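Local coordinates for serine-rich secreted cell wall anchored (LPXTG-motif ) protein (Lactobacillus reuteri ATCC 53608, PDB 5NXK) that probably acts as a cell-wall-anchored adhesin, a serine-rich repeat protein with a beta-solenoid thought to help this gut bacterium interact with its host, at residues Tyr51-Ser57 / Thr80-Ser85; Gly60-Arg66 / Phe89-Asn95. All blocks are in the same frame, centred on the assembly; numbering follows the deposited sequence.

Contact 1. Residues Tyr51-Ser57 / Thr80-Ser85; sequences YINALNS and TLYNTS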
ATOM      1  N   TYR A  51     -14.604  -1.944  13.447  1.00 33.26           N
ATOM      2  CA  TYR A  51     -13.770  -0.949  12.790  1.00 31.28           C
ATOM      3  C   TYR A  51     -12.838  -0.261  13.781  1.00 37.62           C
ATOM      4  O   TYR A  51     -13.075  -0.269  14.986  1.00 32.59           O
ATOM      5  CB  TYR A  51     -14.627   0.096  12.040  1.00 34.78           C
ATOM      6  CG  TYR A  51     -15.367   1.124  12.894  1.00 33.94           C
ATOM      7  CD1 TYR A  51     -14.680   2.148  13.550  1.00 34.88           C
ATOM      8  CD2 TYR A  51     -16.755   1.112  12.980  1.00 37.58           C
ATOM      9  CE1 TYR A  51     -15.347   3.094  14.308  1.00 36.92           C
ATOM     10  CE2 TYR A  51     -17.438   2.061  13.738  1.00 41.74           C
ATOM     11  CZ  TYR A  51     -16.727   3.050  14.401  1.00 41.94           C
ATOM     12  OH  TYR A  51     -17.387   3.999  15.156  1.00 41.35           O
ATOM     13  N   ILE A  52     -11.770   0.322  13.250  1.00 31.53           N
ATOM     14  CA  ILE A  52     -10.943   1.247  13.992  1.00 34.95           C
ATOM     15  C   ILE A  52     -10.876   2.537  13.196  1.00 37.45           C
ATOM     16  O   ILE A  52     -10.513   2.532  12.011  1.00 38.09           O
ATOM     17  CB  ILE A  52      -9.516   0.704  14.220  1.00 34.71           C
ATOM     18  CG1 ILE A  52      -9.564  -0.688  14.853  1.00 31.53           C
ATOM     19  CG2 ILE A  52      -8.714   1.676  15.079  1.00 29.95           C
ATOM     20  CD1 ILE A  52      -8.231  -1.352  14.956  1.00 30.61           C
ATOM     21  N   ASN A  53     -11.218   3.644  13.831  1.00 30.00           N
ATOM     22  CA  ASN A  53     -11.260   4.921  13.134  1.00 30.41           C
ATOM     23  C   ASN A  53     -10.200   5.882  13.690  1.00 33.49           C
ATOM     24  O   ASN A  53     -10.342   6.424  14.793  1.00 35.59           O
ATOM     25  CB  ASN A  53     -12.668   5.513  13.235  1.00 31.92           C
ATOM     26  CG  ASN A  53     -12.799   6.859  12.547  1.00 38.66           C
ATOM     27  OD1 ASN A  53     -11.976   7.232  11.711  1.00 39.86           O
ATOM     28  ND2 ASN A  53     -13.854   7.596  12.894  1.00 38.92           N
ATOM     29  N   ALA A  54      -9.132   6.079  12.922  1.00 27.36           N
ATOM     30  CA  ALA A  54      -8.015   6.915  13.344  1.00 27.72           C
ATOM     31  C   ALA A  54      -8.266   8.356  12.925  1.00 34.94           C
ATOM     32  O   ALA A  54      -8.086   8.725  11.757  1.00 30.82           O
ATOM     33  CB  ALA A  54      -6.706   6.407  12.753  1.00 29.84           C
ATOM     34  N   LEU A  55      -8.710   9.164  13.883  1.00 34.35           N
ATOM     35  CA  LEU A  55      -9.169  10.513  13.588  1.00 38.24           C
ATOM     36  C   LEU A  55      -8.046  11.534  13.576  1.00 43.16           C
ATOM     37  O   LEU A  55      -8.212  12.634  13.050  1.00 55.03           O
ATOM     38  CB  LEU A  55     -10.235  10.942  14.586  1.00 40.70           C
ATOM     39  CG  LEU A  55     -11.601  10.310  14.338  1.00 46.30           C
ATOM     40  CD1 LEU A  55     -12.599  10.825  15.356  1.00 45.06           C
ATOM     41  CD2 LEU A  55     -12.069  10.586  12.912  1.00 43.11           C
ATOM     42  N   ASN A  56      -6.917  11.187  14.181  1.00 42.19           N
ATOM     43  CA  ASN A  56      -5.833  12.142  14.333  1.00 49.30           C
ATOM     44  C   ASN A  56      -4.928  12.249  13.106  1.00 53.88           C
ATOM     45  O   ASN A  56      -4.389  11.249  12.626  1.00 47.21           O
ATOM     46  CB  ASN A  56      -4.996  11.775  15.560  1.00 60.16           C
ATOM     47  CG  ASN A  56      -4.204  12.949  16.100  1.00 72.30           C
ATOM     48  OD1 ASN A  56      -4.494  14.107  15.792  1.00 72.02           O
ATOM     49  ND2 ASN A  56      -3.199  12.654  16.917  1.00 79.26           N
ATOM     50  N   SER A  57      -4.747  13.481  12.630  1.00 59.95           N
ATOM     51  CA  SER A  57      -3.848  13.786  11.512  1.00 58.84           C
ATOM     52  C   SER A  57      -2.416  13.306  11.774  1.00 48.11           C
ATOM     53  O   SER A  57      -1.615  13.142  10.848  1.00 40.34           O
ATOM     54  CB  SER A  57      -3.864  15.293  11.212  1.00 61.80           C
ATOM     55  OG  SER A  57      -3.249  16.037  12.251  1.00 67.50           O
ATOM     56  N   THR A  80     -12.529  -3.092   9.473  1.00 30.76           N
ATOM     57  CA  THR A  80     -12.631  -1.917   8.636  1.00 31.19           C
ATOM     58  C   THR A  80     -11.731  -0.849   9.219  1.00 34.27           C
ATOM     59  O   THR A  80     -11.775  -0.585  10.421  1.00 33.96           O
ATOM     60  CB  THR A  80     -14.074  -1.426   8.546  1.00 31.33           C
ATOM     61  OG1 THR A  80     -14.884  -2.489   8.037  1.00 35.69           O
ATOM     62  CG2 THR A  80     -14.178  -0.215   7.625  1.00 31.00           C
ATOM     63  N   LEU A  81     -10.892  -0.243   8.389  1.00 25.83           N
ATOM     64  CA  LEU A  81      -9.959   0.738   8.918  1.00 29.02           C
ATOM     65  C   LEU A  81     -10.191   2.106   8.286  1.00 31.51           C
ATOM     66  O   LEU A  81     -10.236   2.222   7.060  1.00 26.68           O
ATOM     67  CB  LEU A  81      -8.516   0.284   8.664  1.00 28.47           C
ATOM     68  CG  LEU A  81      -8.171  -1.150   9.082  1.00 26.24           C
ATOM     69  CD1 LEU A  81      -6.750  -1.494   8.630  1.00 23.98           C
ATOM     70  CD2 LEU A  81      -8.317  -1.350  10.589  1.00 30.27           C
ATOM     71  N   TYR A  82     -10.322   3.134   9.117  1.00 25.87           N
ATOM     72  CA  TYR A  82     -10.503   4.499   8.624  1.00 30.30           C
ATOM     73  C   TYR A  82      -9.350   5.368   9.084  1.00 27.54           C
ATOM     74  O   TYR A  82      -8.869   5.206  10.203  1.00 28.33           O
ATOM     75  CB  TYR A  82     -11.809   5.132   9.136  1.00 35.65           C
ATOM     76  CG  TYR A  82     -13.082   4.379   8.836  1.00 38.25           C
ATOM     77  CD1 TYR A  82     -13.532   3.364   9.679  1.00 35.15           C
ATOM     78  CD2 TYR A  82     -13.860   4.712   7.728  1.00 33.11           C
ATOM     79  CE1 TYR A  82     -14.715   2.684   9.411  1.00 39.43           C
ATOM     80  CE2 TYR A  82     -15.041   4.040   7.453  1.00 32.69           C
ATOM     81  CZ  TYR A  82     -15.466   3.029   8.294  1.00 38.89           C
ATOM     82  OH  TYR A  82     -16.643   2.369   8.016  1.00 39.93           O
ATOM     83  N   ASN A  83      -8.914   6.305   8.246  1.00 23.43           N
ATOM     84  CA  ASN A  83      -7.923   7.265   8.711  1.00 30.52           C
ATOM     85  C   ASN A  83      -8.007   8.578   7.953  1.00 36.37           C
ATOM     86  O   ASN A  83      -8.318   8.597   6.761  1.00 33.76           O
ATOM     87  CB  ASN A  83      -6.505   6.684   8.581  1.00 27.48           C
ATOM     88  CG  ASN A  83      -6.064   6.578   7.139  1.00 29.55           C
ATOM     89  OD1 ASN A  83      -6.452   5.639   6.430  1.00 30.10           O
ATOM     90  ND2 ASN A  83      -5.266   7.551   6.683  1.00 24.70           N
ATOM     91  N   THR A  84      -7.685   9.669   8.638  1.00 30.34           N
ATOM     92  CA  THR A  84      -7.657  10.981   8.000  1.00 34.14           C
ATOM     93  C   THR A  84      -6.229  11.417   7.719  1.00 33.74           C
ATOM     94  O   THR A  84      -5.989  12.300   6.890  1.00 34.07           O
ATOM     95  CB  THR A  84      -8.325  12.049   8.880  1.00 33.42           C
ATOM     96  OG1 THR A  84      -7.622  12.122  10.122  1.00 34.40           O
ATOM     97  CG2 THR A  84      -9.776  11.679   9.152  1.00 38.65           C
ATOM     98  N   SER A  85      -5.284  10.787   8.410  1.00 30.84           N
ATOM     99  CA  SER A  85      -3.884  11.176   8.318  1.00 25.82           C
ATOM    100  C   SER A  85      -3.303  10.956   6.936  1.00 29.93           C
ATOM    101  O   SER A  85      -3.521   9.915   6.313  1.00 29.90           O
ATOM    102  CB  SER A  85      -3.045  10.401   9.329  1.00 28.47           C
ATOM    103  OG  SER A  85      -1.681  10.773   9.216  1.00 29.08           O
TER
HETATM  104  O   HOH W   1      -5.583   9.130  10.805  1.00 30.18           O
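Tyr-51 and Tyr-82 meet as an offset edge-to-face pair, Tyr-82 presenting its rim to the flat side of Tyr-51, with the ring planes 89° apart. Tyr-82 stands beside Asn-53 in the parallel register, two places further along the strand than Tyr-51, and its ring leans back toward Tyr-51 along the sheet. The torsions account for this: in Tyr-82, CG lies beside the backbone N (chi1 -56°), which swings the ring back, whereas in Tyr-51 CG sits between N and the carbonyl carbon (chi1 74°). Tyr-82 CE1 comes 3.7 Å from Tyr-51 CB, which lies in the plane of the Tyr-82 ring. Tyr-138 and Tyr-108 also meet that ring, while Tyr-51 OH is hydrogen-bonded to Asp-141 OD2.

Asn-53 projects from the same face as the two tyrosines. Its OD1 lies 3.3 Å from Tyr-82 CB and is hydrogen-bonded to Tyr-138 OH. On the opposite, buried face, Ile-52 CB approaches Leu-81 CD2 at 4.3 Å, and Ala-54 sits beside Asn-83, whose ND2 is hydrogen-bonded to Thr-111 O.

The strands are joined by a parallel ladder. Ile-52 N donates to Thr-80 O and Tyr-82 N to Ile-52 O, both nearly head-on to the carbonyl, but Ala-54 N reaches Tyr-82 O (2.9 Å) from above its carbonyl plane. Past the strand end Thr-84 N still reaches Ala-54 O (3.3 Å); then Ser-85 OG donates to Ser-57 O at 2.9 Å, and a water is held by Ala-54 O, Asn-56 O and Ser-85 N.

Successive turns standing in parallel register, with Ile-52 over Leu-81 as the one matched aliphatic step, mark adjacent coils of a parallel beta-solenoid, consistent with the assignment to a pectate lyase-like family.

Contact 2. Residues Gly60-Arg66 / Phe89-Asn95; sequences GIILNNR and FVNMSSN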
ATOM      1  N   GLY A  60      -2.608   6.798  12.786  1.00 31.20           N
ATOM      2  CA  GLY A  60      -3.382   5.794  13.506  1.00 28.94           C
ATOM      3  C   GLY A  60      -2.442   4.937  14.331  1.00 34.69           C
ATOM      4  O   GLY A  60      -2.301   5.106  15.547  1.00 38.03           O
ATOM      5  N   ILE A  61      -1.801   3.991  13.663  1.00 31.83           N
ATOM      6  CA  ILE A  61      -0.714   3.241  14.275  1.00 32.33           C
ATOM      7  C   ILE A  61       0.601   3.674  13.641  1.00 32.67           C
ATOM      8  O   ILE A  61       0.735   3.663  12.420  1.00 33.08           O
ATOM      9  CB  ILE A  61      -0.914   1.729  14.112  1.00 35.26           C
ATOM     10  CG1 ILE A  61      -2.180   1.299  14.843  1.00 32.34           C
ATOM     11  CG2 ILE A  61       0.313   0.961  14.609  1.00 36.02           C
ATOM     12  CD1 ILE A  61      -2.539  -0.152  14.658  1.00 35.12           C
ATOM     13  N   ILE A  62       1.563   4.065  14.470  1.00 23.46           N
ATOM     14  CA  ILE A  62       2.878   4.437  13.989  1.00 29.85           C
ATOM     15  C   ILE A  62       3.934   3.435  14.440  1.00 32.70           C
ATOM     16  O   ILE A  62       4.180   3.291  15.626  1.00 31.37           O
ATOM     17  CB  ILE A  62       3.288   5.828  14.486  1.00 31.92           C
ATOM     18  CG1 ILE A  62       2.175   6.848  14.207  1.00 36.53           C
ATOM     19  CG2 ILE A  62       4.640   6.228  13.887  1.00 30.13           C
ATOM     20  CD1 ILE A  62       2.496   8.252  14.664  1.00 36.78           C
ATOM     21  N   LEU A  63       4.552   2.755  13.480  1.00 28.92           N
ATOM     22  CA  LEU A  63       5.679   1.860  13.737  1.00 26.64           C
ATOM     23  C   LEU A  63       6.913   2.744  13.736  1.00 27.16           C
ATOM     24  O   LEU A  63       7.154   3.473  12.771  1.00 27.49           O
ATOM     25  CB  LEU A  63       5.777   0.770  12.666  1.00 29.14           C
ATOM     26  CG  LEU A  63       4.480   0.002  12.356  1.00 31.21           C
ATOM     27  CD1 LEU A  63       4.717  -1.108  11.327  1.00 32.27           C
ATOM     28  CD2 LEU A  63       3.841  -0.562  13.619  1.00 29.99           C
ATOM     29  N   ASN A  64       7.677   2.732  14.820  1.00 27.77           N
ATOM     30  CA  ASN A  64       8.758   3.702  14.941  1.00 27.52           C
ATOM     31  C   ASN A  64       9.971   3.207  15.730  1.00 32.24           C
ATOM     32  O   ASN A  64      10.540   3.958  16.521  1.00 32.62           O
ATOM     33  CB  ASN A  64       8.205   4.989  15.567  1.00 29.74           C
ATOM     34  CG  ASN A  64       8.963   6.233  15.126  1.00 38.14           C
ATOM     35  OD1 ASN A  64       9.931   6.160  14.365  1.00 36.70           O
ATOM     36  ND2 ASN A  64       8.501   7.392  15.583  1.00 44.58           N
ATOM     37  N   ASN A  65      10.364   1.951  15.520  1.00 29.95           N
ATOM     38  CA  ASN A  65      11.599   1.451  16.126  1.00 29.83           C
ATOM     39  C   ASN A  65      12.771   2.309  15.690  1.00 32.04           C
ATOM     40  O   ASN A  65      12.866   2.715  14.529  1.00 30.31           O
ATOM     41  CB  ASN A  65      11.837  -0.014  15.758  1.00 24.67           C
ATOM     42  CG  ASN A  65      11.040  -0.960  16.630  1.00 28.98           C
ATOM     43  OD1 ASN A  65      10.683  -0.615  17.754  1.00 32.66           O
ATOM     44  ND2 ASN A  65      10.763  -2.157  16.126  1.00 27.44           N
ATOM     45  N   ARG A  66      13.682   2.571  16.619  1.00 32.44           N
ATOM     46  CA  ARG A  66      14.818   3.425  16.311  1.00 39.27           C
ATOM     47  C   ARG A  66      15.999   2.579  15.856  1.00 38.02           C
ATOM     48  O   ARG A  66      16.837   3.035  15.065  1.00 33.92           O
ATOM     49  CB  ARG A  66      15.166   4.284  17.528  1.00 55.46           C
ATOM     50  CG  ARG A  66      16.225   5.349  17.298  1.00 74.10           C
ATOM     51  CD  ARG A  66      16.880   5.746  18.590  1.00 86.58           C
ATOM     52  NE  ARG A  66      18.313   6.031  18.439  1.00 92.65           N
ATOM     53  CZ  ARG A  66      19.281   5.118  18.396  1.00 96.30           C
ATOM     54  NH1 ARG A  66      18.957   3.842  18.407  1.00 98.57           N
ATOM     55  NH2 ARG A  66      20.553   5.481  18.219  1.00 94.40           N
ATOM     56  N   PHE A  89      -3.293   4.814   7.889  1.00 21.89           N
ATOM     57  CA  PHE A  89      -3.733   4.138   9.097  1.00 25.13           C
ATOM     58  C   PHE A  89      -2.529   3.568   9.789  1.00 27.76           C
ATOM     59  O   PHE A  89      -2.381   3.704  11.006  1.00 29.66           O
ATOM     60  CB  PHE A  89      -4.736   3.017   8.819  1.00 28.45           C
ATOM     61  CG  PHE A  89      -5.282   2.391  10.080  1.00 30.80           C
ATOM     62  CD1 PHE A  89      -6.313   3.013  10.791  1.00 34.90           C
ATOM     63  CD2 PHE A  89      -4.757   1.206  10.573  1.00 25.66           C
ATOM     64  CE1 PHE A  89      -6.808   2.451  11.975  1.00 35.41           C
ATOM     65  CE2 PHE A  89      -5.249   0.638  11.750  1.00 28.63           C
ATOM     66  CZ  PHE A  89      -6.273   1.259  12.451  1.00 33.41           C
ATOM     67  N   VAL A  90      -1.679   2.900   9.013  1.00 28.16           N
ATOM     68  CA  VAL A  90      -0.362   2.515   9.506  1.00 28.12           C
ATOM     69  C   VAL A  90       0.730   3.337   8.829  1.00 31.95           C
ATOM     70  O   VAL A  90       0.773   3.499   7.592  1.00 29.03           O
ATOM     71  CB  VAL A  90      -0.043   1.032   9.297  1.00 27.22           C
ATOM     72  CG1 VAL A  90       1.241   0.684  10.058  1.00 24.27           C
ATOM     73  CG2 VAL A  90      -1.196   0.166   9.786  1.00 26.73           C
ATOM     74  N   ASN A  91       1.603   3.853   9.684  1.00 28.65           N
ATOM     75  CA  ASN A  91       2.750   4.648   9.300  1.00 27.72           C
ATOM     76  C   ASN A  91       3.970   3.821   9.646  1.00 24.83           C
ATOM     77  O   ASN A  91       4.304   3.663  10.809  1.00 25.30           O
ATOM     78  CB  ASN A  91       2.745   5.994  10.041  1.00 28.06           C
ATOM     79  CG  ASN A  91       4.020   6.802   9.831  1.00 31.25           C
ATOM     80  OD1 ASN A  91       5.003   6.315   9.274  1.00 32.28           O
ATOM     81  ND2 ASN A  91       4.001   8.056  10.284  1.00 32.59           N
ATOM     82  N   MET A  92       4.625   3.307   8.613  1.00 23.22           N
ATOM     83  CA  MET A  92       5.732   2.368   8.730  1.00 31.75           C
ATOM     84  C   MET A  92       7.010   3.175   8.823  1.00 31.37           C
ATOM     85  O   MET A  92       7.724   3.347   7.833  1.00 27.69           O
ATOM     86  CB  MET A  92       5.744   1.435   7.511  1.00 27.27           C
ATOM     87  CG  MET A  92       4.437   0.644   7.375  1.00 31.40           C
ATOM     88  SD  MET A  92       4.280  -0.324   5.837  1.00 34.09           S
ATOM     89  CE  MET A  92       5.410  -1.652   6.210  1.00 19.30           C
ATOM     90  N   SER A  93       7.278   3.698  10.015  1.00 28.83           N
ATOM     91  CA  SER A  93       8.381   4.632  10.196  1.00 28.56           C
ATOM     92  C   SER A  93       9.562   4.078  11.001  1.00 29.27           C
ATOM     93  O   SER A  93      10.376   4.850  11.501  1.00 28.07           O
ATOM     94  CB  SER A  93       7.861   5.909  10.875  1.00 30.33           C
ATOM     95  OG  SER A  93       7.316   6.810   9.925  1.00 33.43           O
ATOM     96  N   SER A  94       9.671   2.761  11.139  1.00 23.48           N
ATOM     97  CA  SER A  94      10.861   2.215  11.803  1.00 26.95           C
ATOM     98  C   SER A  94      12.103   2.428  10.969  1.00 30.75           C
ATOM     99  O   SER A  94      12.030   2.530   9.745  1.00 23.40           O
ATOM    100  CB  SER A  94      10.709   0.726  12.089  1.00 25.09           C
ATOM    101  OG  SER A  94       9.556   0.485  12.875  1.00 29.53           O
ATOM    102  N   ASN A  95      13.254   2.497  11.627  1.00 29.98           N
ATOM    103  CA  ASN A  95      14.508   2.532  10.892  1.00 26.66           C
ATOM    104  C   ASN A  95      14.825   1.167  10.273  1.00 22.45           C
ATOM    105  O   ASN A  95      15.514   1.092   9.256  1.00 29.98           O
ATOM    106  CB  ASN A  95      15.632   3.051  11.786  1.00 29.30           C
ATOM    107  CG  ASN A  95      15.611   4.574  11.899  1.00 38.68           C
ATOM    108  OD1 ASN A  95      15.223   5.271  10.951  1.00 37.75           O
ATOM    109  ND2 ASN A  95      15.997   5.096  13.061  1.00 34.52           N
TER
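Leu-63 leans across the strand boundary toward Val-90 and Met-92. Its CB lies 3.7 Å from Asn-91 O and nearly as close to Ser-94 OG. With CG beside the backbone N (chi1 -50°), the chain bends back along the neighbouring strand, and CG comes 4.0 Å from Val-90 CG1. At the tip, CD1 touches that same methyl and also approaches Met-92 CG at 4.3 Å. Ile-36, one coil away, and Ile-72 and Asp-98, on strands of another sheet, also touch the leucine. Ile-61 points to this side too, and its CD1 meets the Phe-89 ring at CE2.

Such a ladder of apolar side chains, each coil laying its row against the next, is how a parallel beta-solenoid fills its interior. On the opposite face Ile-62 and Asn-91 run alongside one another in the same direction, with Ile-62 CG2 near the asparagine ND2.

Backbone bonds tie Ile-61 N to Phe-89 O, Asn-91 N to Ile-61 O and Leu-63 N to Asn-91 O. Past the strands the pairing is carried on by polar groups. Ser-94 OG accepts from Asn-65 N at 3.1 Å and is itself hydrogen-bonded to Asp-98 OD1, while Asn-65 O receives Asn-95 N. Asn-95 ND2 then donates to Arg-66 O at 3.0 Å, an almost straight bond with the oxygen in the plane of the amide.

Both contacts join the same two successive coils: strand 51-54 leads on to 61-63 and strand 79-83 to 90-92, so each coil contributes one strand to each contact, in different parallel sheets. Contact 2 is the more buried, and sets an apolar inward face beside a polar tail where its strands run out; contact 1 is partly buried, and its outer face, under strand 137-140, is rich in tyrosine and polar groups. The two meet at the corner between the sheets, where the Phe-89 ring of contact 2 packs against Ile-52 of contact 1 (Phe-89 CZ to Ile-52 CG2, 3.6 Å).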